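Local coordinates for protein pilin (Streptococcus pyogenes serotype M1, PDB 3GLD) that builds the shaft of the pilus, whose covalently joined subunits let the bacterium adhere to host cells, aggregate and form biofilms, at residues K177-N188 / G238-Y248; T40-V49 / Y98-K106. The protein carries 2 engineered substitutions. All coordinates share one frame; numbering follows the deposited sequence.

Contact 1. Residues K177-N188 / G238-Y248; sequences KDFNFGLTLKAN and GVDYVVTEDDY
Y248 and F179 meet edge to face: CD1 of F179 points at one face of the Y248 ring, the centroids 5.1 Å apart and the planes at 75°. The tyrosine's CG stands anti to its carbonyl carbon (chi1 -70°), which turns the ring back toward the backbone of F179 and N180, where its OH accepts a nearly straight hydrogen bond from N180 N at 2.8 Å. A phenol suits this place because ring and hydroxyl both find a partner. K177 brings CE up to CE1 of the tyrosine ring, while its ammonium pairs with E251. N180 grips D246 twice: its carbonyl takes the backbone N-H, and ND2 donates to OD2 (3.1 Å) from above the carboxylate plane.

E245 is extended, CG anti to the backbone N (chi1 -179°), and lays that methylene over a face of the F181 ring, 4.1 Å from its centroid. Its OE1 lies 3.3 Å from F181 CZ and accepts a hydrogen bond from K166. Farther along the same face of the sheet, L183 CD1 touches V243 CG2 at 3.9 Å and L185 CD2 packs on Y241 CB, a buried row of branched and aromatic groups against strands 151-169 and 284-291. On the other face, K186 bends over V242, its NZ hydrogen-bonded to Q276, and a water links T184 OG1 to V242 O.

Backbone bonds pair G182 with T244 and T184 with V242. This is an antiparallel strand pair of a β-sandwich pilin domain, carrying on its inner face the glutamate that autocatalyses the K166-N290 isopeptide cross-link.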
loop_
_atom_site.group_PDB
_atom_site.type_symbol
_atom_site.label_atom_id
_atom_site.label_comp_id
_atom_site.label_asym_id
_atom_site.label_seq_id
_atom_site.Cartn_x
_atom_site.Cartn_y
_atom_site.Cartn_z
ATOM N N LYS A 177 34.469 16.286 12.370
ATOM C CA LYS A 177 33.455 17.287 12.613
ATOM C C LYS A 177 32.017 16.778 12.361
ATOM O O LYS A 177 31.753 16.077 11.370
ATOM C CB LYS A 177 33.739 18.529 11.763
ATOM C CG LYS A 177 32.705 19.652 11.897
ATOM C CD LYS A 177 32.994 20.734 10.876
ATOM C CE LYS A 177 32.001 21.861 10.983
ATOM N NZ LYS A 177 32.099 22.601 12.297
ATOM N N ASP A 178 31.122 17.112 13.290
ATOM C CA ASP A 178 29.692 16.890 13.104
ATOM C C ASP A 178 29.014 18.019 12.339
ATOM O O ASP A 178 29.051 19.171 12.754
ATOM C CB ASP A 178 29.000 16.587 14.426
ATOM C CG ASP A 178 28.943 15.099 14.695
ATOM O OD1 ASP A 178 28.190 14.377 13.996
ATOM O OD2 ASP A 178 29.687 14.631 15.565
ATOM N N PHE A 179 28.423 17.685 11.189
ATOM C CA PHE A 179 27.668 18.665 10.430
ATOM C C PHE A 179 26.199 18.492 10.795
ATOM O O PHE A 179 25.725 17.359 10.868
ATOM C CB PHE A 179 27.891 18.461 8.937
ATOM C CG PHE A 179 29.311 18.715 8.490
ATOM C CD1 PHE A 179 29.629 19.891 7.833
ATOM C CD2 PHE A 179 30.315 17.760 8.702
ATOM C CE1 PHE A 179 30.928 20.147 7.410
ATOM C CE2 PHE A 179 31.618 18.017 8.295
ATOM C CZ PHE A 179 31.929 19.211 7.651
ATOM N N ASN A 180 25.493 19.606 11.026
ATOM C CA ASN A 180 24.073 19.591 11.386
ATOM C C ASN A 180 23.148 19.486 10.171
ATOM O O ASN A 180 23.380 20.128 9.149
ATOM C CB ASN A 180 23.685 20.852 12.150
ATOM C CG ASN A 180 24.234 20.893 13.566
ATOM O OD1 ASN A 180 24.500 19.866 14.194
ATOM N ND2 ASN A 180 24.398 22.104 14.081
ATOM N N PHE A 181 22.067 18.728 10.317
ATOM C CA PHE A 181 21.113 18.558 9.219
ATOM C C PHE A 181 19.674 18.633 9.743
ATOM O O PHE A 181 19.416 18.339 10.918
ATOM C CB PHE A 181 21.297 17.188 8.565
ATOM C CG PHE A 181 22.598 17.003 7.803
ATOM C CD1 PHE A 181 22.662 17.269 6.434
ATOM C CD2 PHE A 181 23.724 16.463 8.430
ATOM C CE1 PHE A 181 23.852 17.077 5.712
ATOM C CE2 PHE A 181 24.927 16.266 7.725
ATOM C CZ PHE A 181 24.988 16.564 6.356
ATOM N N GLY A 182 18.750 19.011 8.858
ATOM C CA GLY A 182 17.313 18.897 9.109
ATOM C C GLY A 182 16.645 18.124 7.971
ATOM O O GLY A 182 17.024 18.281 6.807
ATOM N N LEU A 183 15.693 17.254 8.319
ATOM C CA LEU A 183 14.879 16.542 7.342
ATOM C C LEU A 183 13.424 16.830 7.685
ATOM O O LEU A 183 13.006 16.651 8.834
ATOM C CB LEU A 183 15.121 15.020 7.391
ATOM C CG LEU A 183 14.033 14.078 6.813
ATOM C CD1 LEU A 183 14.112 14.048 5.282
ATOM C CD2 LEU A 183 14.252 12.687 7.365
ATOM N N THR A 184 12.667 17.271 6.688
ATOM C CA THR A 184 11.220 17.446 6.835
ATOM C C THR A 184 10.501 16.659 5.751
ATOM O O THR A 184 10.735 16.866 4.565
ATOM C CB THR A 184 10.823 18.917 6.747
ATOM O OG1 THR A 184 11.659 19.674 7.621
ATOM C CG2 THR A 184 9.351 19.114 7.140
ATOM N N LEU A 185 9.671 15.718 6.191
ATOM C CA LEU A 185 8.717 15.032 5.336
ATOM C C LEU A 185 7.346 15.729 5.469
ATOM O O LEU A 185 6.927 16.090 6.575
ATOM C CB LEU A 185 8.625 13.570 5.755
ATOM C CG LEU A 185 9.940 12.832 6.050
ATOM C CD1 LEU A 185 9.644 11.565 6.791
ATOM C CD2 LEU A 185 10.735 12.536 4.806
ATOM N N LYS A 186 6.665 15.924 4.338
ATOM C CA LYS A 186 5.417 16.692 4.292
ATOM C C LYS A 186 4.201 15.777 4.234
ATOM O O LYS A 186 4.188 14.789 3.498
ATOM C CB LYS A 186 5.394 17.644 3.097
ATOM C CG LYS A 186 6.391 18.807 3.176
ATOM C CD LYS A 186 7.825 18.352 2.967
ATOM C CE LYS A 186 8.814 19.410 3.415
ATOM N NZ LYS A 186 8.641 20.675 2.636
ATOM N N ALA A 187 3.178 16.122 5.010
ATOM C CA ALA A 187 1.919 15.381 5.002
ATOM C C ALA A 187 1.228 15.474 3.642
ATOM O O ALA A 187 1.388 16.452 2.913
ATOM C CB ALA A 187 0.983 15.901 6.119
ATOM N N ASN A 188 0.479 14.435 3.303
ATOM C CA ASN A 188 -0.480 14.489 2.201
ATOM C C ASN A 188 -1.734 13.707 2.606
ATOM O O ASN A 188 -1.819 13.235 3.739
ATOM C CB ASN A 188 0.136 13.976 0.878
ATOM C CG ASN A 188 0.708 12.584 0.988
ATOM O OD1 ASN A 188 0.149 11.711 1.651
ATOM N ND2 ASN A 188 1.849 12.363 0.325
ATOM N N GLY A 238 5.409 8.750 -2.916
ATOM C CA GLY A 238 4.543 9.919 -3.094
ATOM C C GLY A 238 4.656 11.022 -2.043
ATOM O O GLY A 238 3.831 11.938 -2.013
ATOM N N VAL A 239 5.690 10.958 -1.203
ATOM C CA VAL A 239 5.865 11.923 -0.112
ATOM C C VAL A 239 6.907 12.969 -0.466
ATOM O O VAL A 239 8.034 12.637 -0.874
ATOM C CB VAL A 239 6.214 11.236 1.233
ATOM C CG1 VAL A 239 6.706 12.267 2.282
ATOM C CG2 VAL A 239 4.993 10.491 1.794
ATOM N N ASP A 240 6.534 14.235 -0.321
ATOM C CA ASP A 240 7.495 15.326 -0.531
ATOM C C ASP A 240 8.430 15.460 0.647
ATOM O O ASP A 240 8.046 15.191 1.791
ATOM C CB ASP A 240 6.788 16.659 -0.770
ATOM C CG ASP A 240 5.980 16.661 -2.041
ATOM O OD1 ASP A 240 5.986 15.645 -2.756
ATOM O OD2 ASP A 240 5.331 17.675 -2.328
ATOM N N TYR A 241 9.661 15.880 0.373
ATOM C CA TYR A 241 10.613 16.108 1.445
ATOM C C TYR A 241 11.711 17.092 1.040
ATOM O O TYR A 241 11.945 17.333 -0.142
ATOM C CB TYR A 241 11.199 14.778 1.953
ATOM C CG TYR A 241 12.058 14.056 0.945
ATOM C CD1 TYR A 241 13.422 14.341 0.833
ATOM C CD2 TYR A 241 11.507 13.088 0.095
ATOM C CE1 TYR A 241 14.214 13.691 -0.109
ATOM C CE2 TYR A 241 12.274 12.438 -0.839
ATOM C CZ TYR A 241 13.636 12.738 -0.937
ATOM O OH TYR A 241 14.411 12.084 -1.858
ATOM N N VAL A 242 12.362 17.658 2.055
ATOM C CA VAL A 242 13.523 18.515 1.887
ATOM C C VAL A 242 14.556 18.068 2.907
ATOM O O VAL A 242 14.220 17.807 4.077
ATOM C CB VAL A 242 13.187 20.005 2.169
ATOM C CG1 VAL A 242 14.388 20.902 1.811
ATOM C CG2 VAL A 242 11.960 20.466 1.384
ATOM N N VAL A 243 15.805 17.964 2.457
ATOM C CA VAL A 243 16.943 17.773 3.352
ATOM C C VAL A 243 17.870 18.977 3.259
ATOM O O VAL A 243 18.251 19.389 2.164
ATOM C CB VAL A 243 17.780 16.527 3.000
ATOM C CG1 VAL A 243 18.806 16.251 4.106
ATOM C CG2 VAL A 243 16.879 15.301 2.759
ATOM N N THR A 244 18.243 19.540 4.408
ATOM C CA THR A 244 19.163 20.666 4.409
ATOM C C THR A 244 20.244 20.485 5.474
ATOM O O THR A 244 19.968 20.049 6.595
ATOM C CB THR A 244 18.447 21.990 4.710
ATOM O OG1 THR A 244 18.168 22.051 6.107
ATOM C CG2 THR A 244 17.163 22.135 3.952
ATOM N N GLU A 245 21.468 20.841 5.121
ATOM C CA GLU A 245 22.561 20.955 6.085
ATOM C C GLU A 245 22.667 22.413 6.559
ATOM O O GLU A 245 22.382 23.320 5.786
ATOM C CB GLU A 245 23.843 20.547 5.377
ATOM C CG GLU A 245 25.114 20.579 6.213
ATOM C CD GLU A 245 26.348 20.214 5.396
ATOM O OE1 GLU A 245 26.433 19.092 4.864
ATOM O OE2 GLU A 245 27.253 21.053 5.293
ATOM N N ASP A 246 23.092 22.644 7.803
ATOM C CA ASP A 246 23.464 24.009 8.247
ATOM C C ASP A 246 24.506 24.637 7.306
ATOM O O ASP A 246 25.168 23.951 6.538
ATOM C CB ASP A 246 24.039 24.009 9.681
ATOM C CG ASP A 246 22.959 23.996 10.748
ATOM O OD1 ASP A 246 21.773 23.844 10.388
ATOM O OD2 ASP A 246 23.303 24.137 11.941
ATOM N N ASP A 247 24.643 25.951 7.390
ATOM C CA ASP A 247 25.580 26.696 6.570
ATOM C C ASP A 247 26.938 26.718 7.273
ATOM O O ASP A 247 27.052 27.122 8.441
ATOM C CB ASP A 247 25.041 28.110 6.349
ATOM C CG ASP A 247 25.837 28.903 5.326
ATOM O OD1 ASP A 247 27.002 28.548 5.031
ATOM O OD2 ASP A 247 25.285 29.912 4.828
ATOM N N TYR A 248 27.966 26.265 6.564
ATOM C CA TYR A 248 29.310 26.214 7.142
ATOM C C TYR A 248 30.345 27.063 6.419
ATOM O O TYR A 248 31.553 26.852 6.598
ATOM C CB TYR A 248 29.790 24.761 7.281
ATOM C CG TYR A 248 29.034 24.011 8.352
ATOM C CD1 TYR A 248 29.364 24.169 9.694
ATOM C CD2 TYR A 248 27.986 23.150 8.025
ATOM C CE1 TYR A 248 28.667 23.498 10.700
ATOM C CE2 TYR A 248 27.280 22.467 9.021
ATOM C CZ TYR A 248 27.629 22.640 10.352
ATOM O OH TYR A 248 26.964 21.980 11.359
HETATM O O HOH W 1 14.104 20.146 6.153
HETATM O O HOH W 2 3.923 14.750 0.900
#

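Contact 2. Residues T40-V49 / Y98-K106; sequences TFKIEPDTTV and YYYKVTAEK. Engineered in segment 98-106: A104 (natural residue Glu).
The ring of F41 has T103 O at its edge, near the ring plane, and A104 CB lies 3.9 Å from its CD1; F153 meets the ring from outside the pair. Y100 likewise has E44 O at its ring edge, while I43 CG1 approaches its CB to 3.7 Å and F87 packs edge to face with it; its hydroxyl bonds to V59 O. Both rings belong to an antiparallel strand pair in the isopeptide-containing β-domain of the pilin. Branched I43 and V102 fill the same buried side, CD1 of I43 meeting CG2 of V102 at 3.7 Å. A104 is an engineered substitution of the glutamate that autocatalyses the K23-N155 cross-link, so the catalytic carboxylate is absent here.

Long polar chains suit the opposite, partly exposed face. K42, with CG anti to the backbone N (chi1 -176°), runs alongside T103, and its CD comes within 3.5 Å of E105 OE2. One water donates to the carbonyls of K42 and K101 and bonds T103 OG1. Past P45, V49 CG2 presses on Y99 CB at 3.4 Å, and D46 forms an Asx turn: its OD1 accepts from T48 N at 2.8 Å and, through its syn lone pair, from T48 OG1 at 2.6 Å.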
loop_
_atom_site.group_PDB
_atom_site.type_symbol
_atom_site.label_atom_id
_atom_site.label_comp_id
_atom_site.label_asym_id
_atom_site.label_seq_id
_atom_site.Cartn_x
_atom_site.Cartn_y
_atom_site.Cartn_z
ATOM N N THR A 40 -11.915 -0.310 -4.524
ATOM C CA THR A 40 -13.260 -0.503 -5.022
ATOM C C THR A 40 -13.323 -1.766 -5.889
ATOM O O THR A 40 -12.368 -2.106 -6.609
ATOM C CB THR A 40 -13.762 0.733 -5.810
ATOM O OG1 THR A 40 -13.893 1.835 -4.911
ATOM C CG2 THR A 40 -15.157 0.488 -6.426
ATOM N N PHE A 41 -14.458 -2.455 -5.802
ATOM C CA PHE A 41 -14.668 -3.696 -6.544
ATOM C C PHE A 41 -15.986 -3.594 -7.251
ATOM O O PHE A 41 -16.940 -3.029 -6.721
ATOM C CB PHE A 41 -14.615 -4.913 -5.608
ATOM C CG PHE A 41 -13.449 -4.872 -4.649
ATOM C CD1 PHE A 41 -12.188 -5.284 -5.049
ATOM C CD2 PHE A 41 -13.615 -4.382 -3.353
ATOM C CE1 PHE A 41 -11.111 -5.215 -4.175
ATOM C CE2 PHE A 41 -12.545 -4.315 -2.474
ATOM C CZ PHE A 41 -11.291 -4.734 -2.892
ATOM N N LYS A 42 -16.015 -4.129 -8.467
ATOM C CA LYS A 42 -17.152 -4.034 -9.348
ATOM C C LYS A 42 -17.645 -5.440 -9.689
ATOM O O LYS A 42 -16.841 -6.367 -9.891
ATOM C CB LYS A 42 -16.721 -3.323 -10.638
ATOM C CG LYS A 42 -17.831 -3.038 -11.657
ATOM C CD LYS A 42 -17.293 -2.338 -12.938
ATOM C CE LYS A 42 -16.421 -3.257 -13.790
ATOM N NZ LYS A 42 -16.176 -2.651 -15.146
ATOM N N ILE A 43 -18.965 -5.577 -9.749
ATOM C CA ILE A 43 -19.613 -6.776 -10.312
ATOM C C ILE A 43 -20.495 -6.361 -11.480
ATOM O O ILE A 43 -21.247 -5.395 -11.380
ATOM C CB ILE A 43 -20.465 -7.539 -9.263
ATOM C CG1 ILE A 43 -21.003 -8.851 -9.850
ATOM C CG2 ILE A 43 -21.610 -6.682 -8.776
ATOM C CD1 ILE A 43 -21.233 -9.941 -8.823
ATOM N N GLU A 44 -20.389 -7.091 -12.589
ATOM C CA GLU A 44 -21.234 -6.851 -13.756
ATOM C C GLU A 44 -21.713 -8.175 -14.367
ATOM O O GLU A 44 -21.052 -9.210 -14.204
ATOM C CB GLU A 44 -20.484 -6.040 -14.809
ATOM C CG GLU A 44 -19.105 -6.575 -15.134
ATOM C CD GLU A 44 -18.423 -5.815 -16.258
ATOM O OE1 GLU A 44 -18.893 -4.716 -16.630
ATOM O OE2 GLU A 44 -17.412 -6.325 -16.780
ATOM N N PRO A 45 -22.851 -8.142 -15.074
ATOM C CA PRO A 45 -23.277 -9.357 -15.778
ATOM C C PRO A 45 -22.199 -9.838 -16.749
ATOM O O PRO A 45 -21.603 -9.029 -17.462
ATOM C CB PRO A 45 -24.529 -8.898 -16.542
ATOM C CG PRO A 45 -25.068 -7.753 -15.725
ATOM C CD PRO A 45 -23.837 -7.051 -15.203
ATOM N N ASP A 46 -21.925 -11.137 -16.745
ATOM C CA ASP A 46 -21.048 -11.748 -17.742
ATOM C C ASP A 46 -21.736 -11.798 -19.114
ATOM O O ASP A 46 -22.720 -12.517 -19.293
ATOM C CB ASP A 46 -20.639 -13.152 -17.289
ATOM C CG ASP A 46 -19.746 -13.855 -18.285
ATOM O OD1 ASP A 46 -19.626 -13.374 -19.436
ATOM O OD2 ASP A 46 -19.157 -14.895 -17.913
ATOM N N THR A 47 -21.189 -11.046 -20.066
ATOM C CA THR A 47 -21.766 -10.841 -21.403
ATOM C C THR A 47 -21.529 -12.029 -22.355
ATOM O O THR A 47 -22.198 -12.155 -23.386
ATOM C CB THR A 47 -21.223 -9.500 -22.028
ATOM O OG1 THR A 47 -21.912 -8.388 -21.444
ATOM C CG2 THR A 47 -21.415 -9.436 -23.543
ATOM N N THR A 48 -20.590 -12.899 -21.982
ATOM C CA THR A 48 -20.096 -13.964 -22.853
ATOM C C THR A 48 -20.827 -15.294 -22.677
ATOM O O THR A 48 -20.412 -16.308 -23.245
ATOM C CB THR A 48 -18.580 -14.199 -22.635
ATOM O OG1 THR A 48 -18.352 -14.722 -21.319
ATOM C CG2 THR A 48 -17.787 -12.893 -22.803
ATOM N N VAL A 49 -21.907 -15.294 -21.894
ATOM C CA VAL A 49 -22.661 -16.523 -21.629
ATOM C C VAL A 49 -23.463 -16.982 -22.837
ATOM O O VAL A 49 -24.162 -16.186 -23.476
ATOM C CB VAL A 49 -23.635 -16.372 -20.433
ATOM C CG1 VAL A 49 -24.283 -17.712 -20.088
ATOM C CG2 VAL A 49 -22.910 -15.844 -19.244
ATOM N N TYR A 98 -26.813 -17.840 -12.998
ATOM C CA TYR A 98 -26.650 -16.477 -13.476
ATOM C C TYR A 98 -25.181 -16.040 -13.328
ATOM O O TYR A 98 -24.617 -16.082 -12.211
ATOM C CB TYR A 98 -27.591 -15.548 -12.718
ATOM C CG TYR A 98 -29.065 -15.817 -13.017
ATOM C CD1 TYR A 98 -29.721 -16.922 -12.481
ATOM C CD2 TYR A 98 -29.788 -14.975 -13.860
ATOM C CE1 TYR A 98 -31.071 -17.163 -12.765
ATOM C CE2 TYR A 98 -31.143 -15.224 -14.157
ATOM C CZ TYR A 98 -31.760 -16.310 -13.599
ATOM O OH TYR A 98 -33.078 -16.550 -13.882
ATOM N N TYR A 99 -24.598 -15.634 -14.460
ATOM C CA TYR A 99 -23.160 -15.355 -14.573
ATOM C C TYR A 99 -22.789 -13.882 -14.437
ATOM O O TYR A 99 -23.391 -13.005 -15.057
ATOM C CB TYR A 99 -22.602 -15.893 -15.891
ATOM C CG TYR A 99 -22.472 -17.390 -15.896
ATOM C CD1 TYR A 99 -23.607 -18.192 -15.915
ATOM C CD2 TYR A 99 -21.217 -18.012 -15.875
ATOM C CE1 TYR A 99 -23.514 -19.559 -15.921
ATOM C CE2 TYR A 99 -21.113 -19.395 -15.876
ATOM C CZ TYR A 99 -22.282 -20.159 -15.902
ATOM O OH TYR A 99 -22.256 -21.526 -15.897
ATOM N N TYR A 100 -21.789 -13.628 -13.602
ATOM C CA TYR A 100 -21.262 -12.288 -13.415
ATOM C C TYR A 100 -19.738 -12.325 -13.486
ATOM O O TYR A 100 -19.125 -13.387 -13.369
ATOM C CB TYR A 100 -21.642 -11.739 -12.044
ATOM C CG TYR A 100 -23.108 -11.556 -11.780
ATOM C CD1 TYR A 100 -23.902 -12.638 -11.361
ATOM C CD2 TYR A 100 -23.710 -10.316 -11.945
ATOM C CE1 TYR A 100 -25.267 -12.480 -11.117
ATOM C CE2 TYR A 100 -25.059 -10.143 -11.695
ATOM C CZ TYR A 100 -25.833 -11.232 -11.282
ATOM O OH TYR A 100 -27.173 -11.068 -11.018
ATOM N N LYS A 101 -19.132 -11.148 -13.611
ATOM C CA LYS A 101 -17.682 -11.010 -13.488
ATOM C C LYS A 101 -17.402 -9.990 -12.398
ATOM O O LYS A 101 -18.061 -8.949 -12.348
ATOM C CB LYS A 101 -17.062 -10.544 -14.803
ATOM C CG LYS A 101 -17.229 -11.512 -15.946
ATOM C CD LYS A 101 -16.013 -11.481 -16.877
ATOM C CE LYS A 101 -16.194 -12.487 -18.017
ATOM N NZ LYS A 101 -15.508 -12.071 -19.271
ATOM N N VAL A 102 -16.445 -10.311 -11.530
ATOM C CA VAL A 102 -16.047 -9.439 -10.434
ATOM C C VAL A 102 -14.593 -9.005 -10.645
ATOM O O VAL A 102 -13.717 -9.858 -10.819
ATOM C CB VAL A 102 -16.162 -10.153 -9.087
ATOM C CG1 VAL A 102 -15.592 -9.276 -7.948
ATOM C CG2 VAL A 102 -17.623 -10.513 -8.805
ATOM N N THR A 103 -14.363 -7.690 -10.634
ATOM C CA THR A 103 -13.029 -7.108 -10.845
ATOM C C THR A 103 -12.718 -6.037 -9.784
ATOM O O THR A 103 -13.624 -5.531 -9.109
ATOM C CB THR A 103 -12.868 -6.491 -12.252
ATOM O OG1 THR A 103 -13.932 -5.560 -12.498
ATOM C CG2 THR A 103 -12.865 -7.580 -13.347
ATOM N N ALA A 104 -11.433 -5.732 -9.625
ATOM C CA ALA A 104 -11.001 -4.646 -8.743
ATOM C C ALA A 104 -10.787 -3.427 -9.605
ATOM O O ALA A 104 -10.055 -3.496 -10.600
ATOM C CB ALA A 104 -9.718 -5.023 -8.020
ATOM N N GLU A 105 -11.455 -2.331 -9.255
ATOM C CA GLU A 105 -11.255 -1.050 -9.933
ATOM C C GLU A 105 -9.847 -0.489 -9.714
ATOM O O GLU A 105 -9.259 -0.675 -8.641
ATOM C CB GLU A 105 -12.271 -0.022 -9.448
ATOM C CG GLU A 105 -13.672 -0.246 -9.959
ATOM C CD GLU A 105 -13.865 0.204 -11.397
ATOM O OE1 GLU A 105 -13.567 1.386 -11.712
ATOM O OE2 GLU A 105 -14.338 -0.626 -12.210
ATOM N N LYS A 106 -9.312 0.193 -10.728
ATOM C CA LYS A 106 -8.001 0.870 -10.604
ATOM C C LYS A 106 -7.970 2.245 -11.294
ATOM O O LYS A 106 -7.295 2.427 -12.304
ATOM C CB LYS A 106 -6.846 -0.038 -11.080
ATOM C CG LYS A 106 -6.990 -0.612 -12.493
ATOM C CD LYS A 106 -5.628 -0.760 -13.192
ATOM C CE LYS A 106 -4.987 -2.121 -12.930
ATOM N NZ LYS A 106 -3.594 -2.213 -13.491
HETATM O O HOH W 3 -16.339 -6.744 -12.901
#

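From the N terminus the chain first passes through strand 18-27, which carries K23, and then enters contact 2, where 98-106 returns to 40-49 and closes a loop of 48 residues. Strands 119-129 and 134-144 follow, and the long broken strand 151-169, which pairs with 18-27 and carries N155, leads on into the second domain. There contact 1 closes a loop of 49 residues between 177-188 and 238-248. The two loops follow in series and neither nest nor cross; their centres lie 47 Å apart. Each ties together strands within its own domain. Contact 1 holds E245, which autocatalyses its domain's isopeptide bond, whereas in contact 2 the equivalent glutamate has been replaced by A104.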